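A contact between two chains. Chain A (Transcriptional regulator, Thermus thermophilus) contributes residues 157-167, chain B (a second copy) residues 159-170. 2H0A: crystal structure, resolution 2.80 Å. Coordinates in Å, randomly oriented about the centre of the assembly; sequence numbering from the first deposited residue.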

# COMPACT_ATOMS: atom_id res chain seq x y z
N LEU A 157 -18.31 0.07 -15.14
CA LEU A 157 -16.98 -0.29 -14.66
C LEU A 157 -16.43 0.82 -13.77
O LEU A 157 -16.78 1.99 -13.92
N TYR A 158 -15.58 0.44 -12.83
CA TYR A 158 -14.96 1.41 -11.95
C TYR A 158 -13.52 1.02 -11.77
O TYR A 158 -13.21 -0.14 -11.50
N ILE A 159 -12.63 1.99 -11.95
CA ILE A 159 -11.21 1.74 -11.81
C ILE A 159 -10.72 2.39 -10.52
O ILE A 159 -11.06 3.54 -10.22
N THR A 160 -9.92 1.66 -9.75
CA THR A 160 -9.40 2.18 -8.50
C THR A 160 -8.19 1.38 -8.00
O THR A 160 -7.63 0.57 -8.74
N ARG A 161 -7.77 1.62 -6.76
CA ARG A 161 -6.62 0.93 -6.19
C ARG A 161 -7.04 -0.32 -5.44
O ARG A 161 -8.22 -0.50 -5.13
N HIS A 162 -6.07 -1.18 -5.16
CA HIS A 162 -6.32 -2.43 -4.45
C HIS A 162 -6.45 -2.18 -2.95
O HIS A 162 -5.53 -2.42 -2.19
N SER A 163 -7.62 -1.70 -2.54
CA SER A 163 -7.89 -1.41 -1.13
C SER A 163 -9.38 -1.49 -0.85
O SER A 163 -10.21 -1.56 -1.76
N GLN A 164 -9.71 -1.46 0.44
CA GLN A 164 -11.09 -1.52 0.85
C GLN A 164 -11.73 -0.17 0.57
O GLN A 164 -12.93 -0.08 0.29
N GLU A 165 -10.93 0.88 0.65
CA GLU A 165 -11.42 2.23 0.39
C GLU A 165 -11.86 2.34 -1.07
O GLU A 165 -12.87 2.98 -1.36
N GLY A 166 -11.10 1.71 -1.97
CA GLY A 166 -11.46 1.74 -3.38
C GLY A 166 -12.81 1.07 -3.59
O GLY A 166 -13.65 1.57 -4.34
N GLY A 167 -13.02 -0.06 -2.92
CA GLY A 167 -14.29 -0.77 -3.03
C GLY A 167 -15.45 0.06 -2.52
O GLY A 167 -16.54 0.05 -3.08
N ILE B 159 -10.92 8.86 10.42
CA ILE B 159 -9.80 7.94 10.44
C ILE B 159 -9.84 7.08 9.18
O ILE B 159 -10.90 6.57 8.80
N THR B 160 -8.69 6.91 8.54
CA THR B 160 -8.61 6.12 7.33
C THR B 160 -7.18 5.69 7.00
O THR B 160 -6.29 5.84 7.83
N ARG B 161 -6.96 5.16 5.81
CA ARG B 161 -5.63 4.70 5.40
C ARG B 161 -4.88 5.81 4.67
O ARG B 161 -5.47 6.80 4.24
N HIS B 162 -3.57 5.62 4.53
CA HIS B 162 -2.71 6.59 3.87
C HIS B 162 -2.82 6.45 2.35
O HIS B 162 -1.96 5.87 1.70
N SER B 163 -3.90 7.00 1.79
CA SER B 163 -4.14 6.95 0.35
C SER B 163 -5.01 8.11 -0.09
O SER B 163 -5.59 8.83 0.73
N GLN B 164 -5.11 8.28 -1.40
CA GLN B 164 -5.91 9.34 -1.96
C GLN B 164 -7.37 8.96 -1.81
O GLN B 164 -8.24 9.83 -1.66
N GLU B 165 -7.64 7.66 -1.85
CA GLU B 165 -9.00 7.17 -1.71
C GLU B 165 -9.53 7.51 -0.32
O GLU B 165 -10.69 7.87 -0.17
N GLY B 166 -8.66 7.38 0.69
CA GLY B 166 -9.06 7.71 2.04
C GLY B 166 -9.45 9.18 2.14
O GLY B 166 -10.45 9.53 2.77
N GLY B 167 -8.66 10.04 1.51
CA GLY B 167 -8.95 11.46 1.52
C GLY B 167 -10.27 11.77 0.85
O GLY B 167 -11.03 12.64 1.29
N ARG B 168 -10.56 11.08 -0.25
CA ARG B 168 -11.81 11.28 -0.96
C ARG B 168 -12.97 10.81 -0.09
O ARG B 168 -13.98 11.50 0.03
N LEU B 169 -12.82 9.64 0.52
CA LEU B 169 -13.86 9.11 1.38
C LEU B 169 -14.13 10.13 2.50
O LEU B 169 -15.29 10.38 2.86
N ALA B 170 -13.07 10.72 3.04
CA ALA B 170 -13.17 11.69 4.12
C ALA B 170 -13.89 13.00 3.76
O ALA B 170 -14.79 13.43 4.47

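The centre of this contact is a glutamate meeting its own copy. Glu A165 and Glu B165 sit in the first turn of their helices, their CA atoms 5.9 Å apart, and both point their CA-to-CB bonds toward the other stretch. They cover more surface than any other residues here, about 121 Å² for Glu A165 and 80 Å² for Glu B165, within a total of 445 Å² summed over both sides. The aliphatic parts meet while the carboxylates stay apart: Glu A165 CB lies 3.8 Å from Glu B165 CB, whereas Glu A165 OE1 and Glu B165 OE1 are 5.9 Å apart. Each side chain takes chi1 m and chi2 p, with chi3 at 54°, a bent shape that carries its carboxylate off to the arginine of the opposing chain.

That arginine is the second element of the design. Arg A161 and Arg B161, each in the loop between strand and helix, also direct CA-to-CB toward the partner, and chi1, chi2 and chi3 are all m, so the side chain is curled, not extended, and runs beside the carboxylate. The result is a pair of matching salt bridges, Arg A161 NH1 to Glu B165 OE1 and Arg B161 NH1 to Glu A165 OE1, both 3.4 Å. The aliphatic part of the arginine is pressed close as well: Arg A161 CG comes within 3.1 Å of Glu B165 OE2, and Arg B161 CG within 3.1 Å of Glu A165 OE2. The NE and NH2 atoms of both arginines are hydrogen-bonded elsewhere in the structure. Each NH1 also has a weak hydrogen bond to a water, which in turn donates weakly to a backbone carbonyl across the contact: water 1 lies 3.5 Å from both Arg A161 NH1 and His B162 O, and water 2 lies 3.5 Å from both Arg B161 NH1 and His A162 O. The CA-to-CB bonds of both histidines point away.

Part of the surroundings of each glutamate is small: a threonine and a glycine. Thr A160 OG1 stands 4.0 Å from Glu B165 CG, and Gly A166 CA is 4.4 Å from that same CG; Thr B160 and Gly B166 repeat this around Glu A165. A CB on either glycine would clash with the threonine OG1 of its own chain. Ser A163 and Ser B163, with chi1 p, serve their own helices as N-caps: the OG of each accepts from the N of Gly A166 or Gly B166, respectively, at 3.0 Å.

Beyond the paired glutamates, the B stretch, which follows its helix further, adds two contacts. Leu B169, with both chi angles between wells, brings CD2 to 3.4 Å from Glu A165 CB, which gives the glutamate's aliphatic base an apolar neighbour. Farther out, Tyr A158 starts sideways, yet with chi1 t its ring end comes nearer, and its hydroxyl sits at the edge of the Arg B168 guanidinium. Two weak hydrogen bonds reach Tyr A158 OH, from Arg B168 NH2 at 3.4 Å and Arg B168 NH1 at 3.5 Å.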

# COMPACT_ATOMS: atom_id res chain seq x y z
CB LEU A 157 -16.03 -0.45 -15.84
CG LEU A 157 -14.57 -0.72 -15.49
CD1 LEU A 157 -14.43 -2.13 -14.96
CD2 LEU A 157 -13.71 -0.52 -16.70
CB TYR A 158 -15.64 1.45 -10.58
CG TYR A 158 -15.23 2.65 -9.75
CD1 TYR A 158 -15.81 3.90 -9.98
CD2 TYR A 158 -14.28 2.54 -8.74
CE1 TYR A 158 -15.45 5.00 -9.22
CE2 TYR A 158 -13.92 3.64 -7.98
CZ TYR A 158 -14.51 4.86 -8.23
OH TYR A 158 -14.15 5.96 -7.46
CB ILE A 159 -10.44 2.31 -13.02
CG1 ILE A 159 -11.08 1.81 -14.32
CG2 ILE A 159 -8.98 1.89 -12.95
CD1 ILE A 159 -10.53 2.45 -15.58
CB THR A 160 -10.52 2.20 -7.41
OG1 THR A 160 -10.00 2.77 -6.20
CG2 THR A 160 -11.05 0.80 -7.13
CB ARG A 161 -5.86 1.85 -5.23
CG ARG A 161 -5.70 3.30 -5.68
CD ARG A 161 -4.58 3.49 -6.68
NE ARG A 161 -3.32 2.90 -6.22
CZ ARG A 161 -2.75 3.14 -5.04
NH1 ARG A 161 -3.32 3.96 -4.17
NH2 ARG A 161 -1.60 2.54 -4.73
CB HIS A 162 -5.19 -3.42 -4.76
CG HIS A 162 -5.32 -4.74 -4.06
ND1 HIS A 162 -4.60 -5.06 -2.94
CD2 HIS A 162 -6.09 -5.82 -4.34
CE1 HIS A 162 -4.91 -6.29 -2.55
NE2 HIS A 162 -5.81 -6.77 -3.38
CB SER A 163 -7.41 0.00 -0.76
OG SER A 163 -8.21 1.00 -1.39
CB GLN A 164 -11.18 -1.82 2.34
CG GLN A 164 -10.37 -3.00 2.79
CD GLN A 164 -10.82 -3.52 4.13
OE1 GLN A 164 -10.09 -4.26 4.79
NE2 GLN A 164 -12.03 -3.14 4.55
CB GLU A 165 -10.33 3.27 0.68
CG GLU A 165 -9.95 3.37 2.15
CD GLU A 165 -9.09 2.22 2.63
OE1 GLU A 165 -8.03 1.96 2.00
OE2 GLU A 165 -9.46 1.57 3.63
CB ILE B 159 -9.87 7.04 11.70
CG1 ILE B 159 -10.04 7.91 12.95
CG2 ILE B 159 -8.60 6.20 11.81
CD1 ILE B 159 -10.31 7.14 14.22
CB THR B 160 -9.24 6.89 6.12
OG1 THR B 160 -9.21 6.07 4.96
CG2 THR B 160 -8.49 8.19 5.86
CB ARG B 161 -5.74 3.49 4.48
CG ARG B 161 -6.78 2.44 4.87
CD ARG B 161 -6.31 1.52 5.97
NE ARG B 161 -5.00 0.93 5.68
CZ ARG B 161 -4.68 0.29 4.56
NH1 ARG B 161 -5.58 0.14 3.60
NH2 ARG B 161 -3.46 -0.21 4.40
CB HIS B 162 -1.27 6.39 4.34
CG HIS B 162 -0.27 7.32 3.70
ND1 HIS B 162 0.56 6.92 2.68
CD2 HIS B 162 0.02 8.62 3.95
CE1 HIS B 162 1.32 7.94 2.32
NE2 HIS B 162 1.02 8.98 3.07
CB SER B 163 -4.86 5.65 -0.04
OG SER B 163 -6.19 5.63 0.45
CB GLN B 164 -5.58 9.54 -3.43
CG GLN B 164 -4.11 9.66 -3.73
CD GLN B 164 -3.87 10.28 -5.09
OE1 GLN B 164 -2.77 10.18 -5.63
NE2 GLN B 164 -4.89 10.93 -5.65
CB GLU B 165 -9.06 5.66 -1.94
CG GLU B 165 -8.74 5.23 -3.37
CD GLU B 165 -7.26 5.31 -3.69
OE1 GLU B 165 -6.45 4.70 -2.94
OE2 GLU B 165 -6.90 5.95 -4.70
CB ARG B 168 -11.80 10.53 -2.29
CG ARG B 168 -10.78 11.04 -3.30
CD ARG B 168 -10.76 10.18 -4.55
NE ARG B 168 -12.09 10.11 -5.14
CZ ARG B 168 -12.53 9.12 -5.90
NH1 ARG B 168 -11.73 8.09 -6.18
NH2 ARG B 168 -13.78 9.13 -6.36
CB LEU B 169 -13.42 7.78 2.01
CG LEU B 169 -14.00 6.40 1.68
CD1 LEU B 169 -15.11 6.46 0.66
CD2 LEU B 169 -12.85 5.50 1.20
CB ALA B 170 -11.78 12.00 4.68
O HOH W 1 -1.33 4.43 -1.38
O HOH W 2 -4.36 -1.81 1.01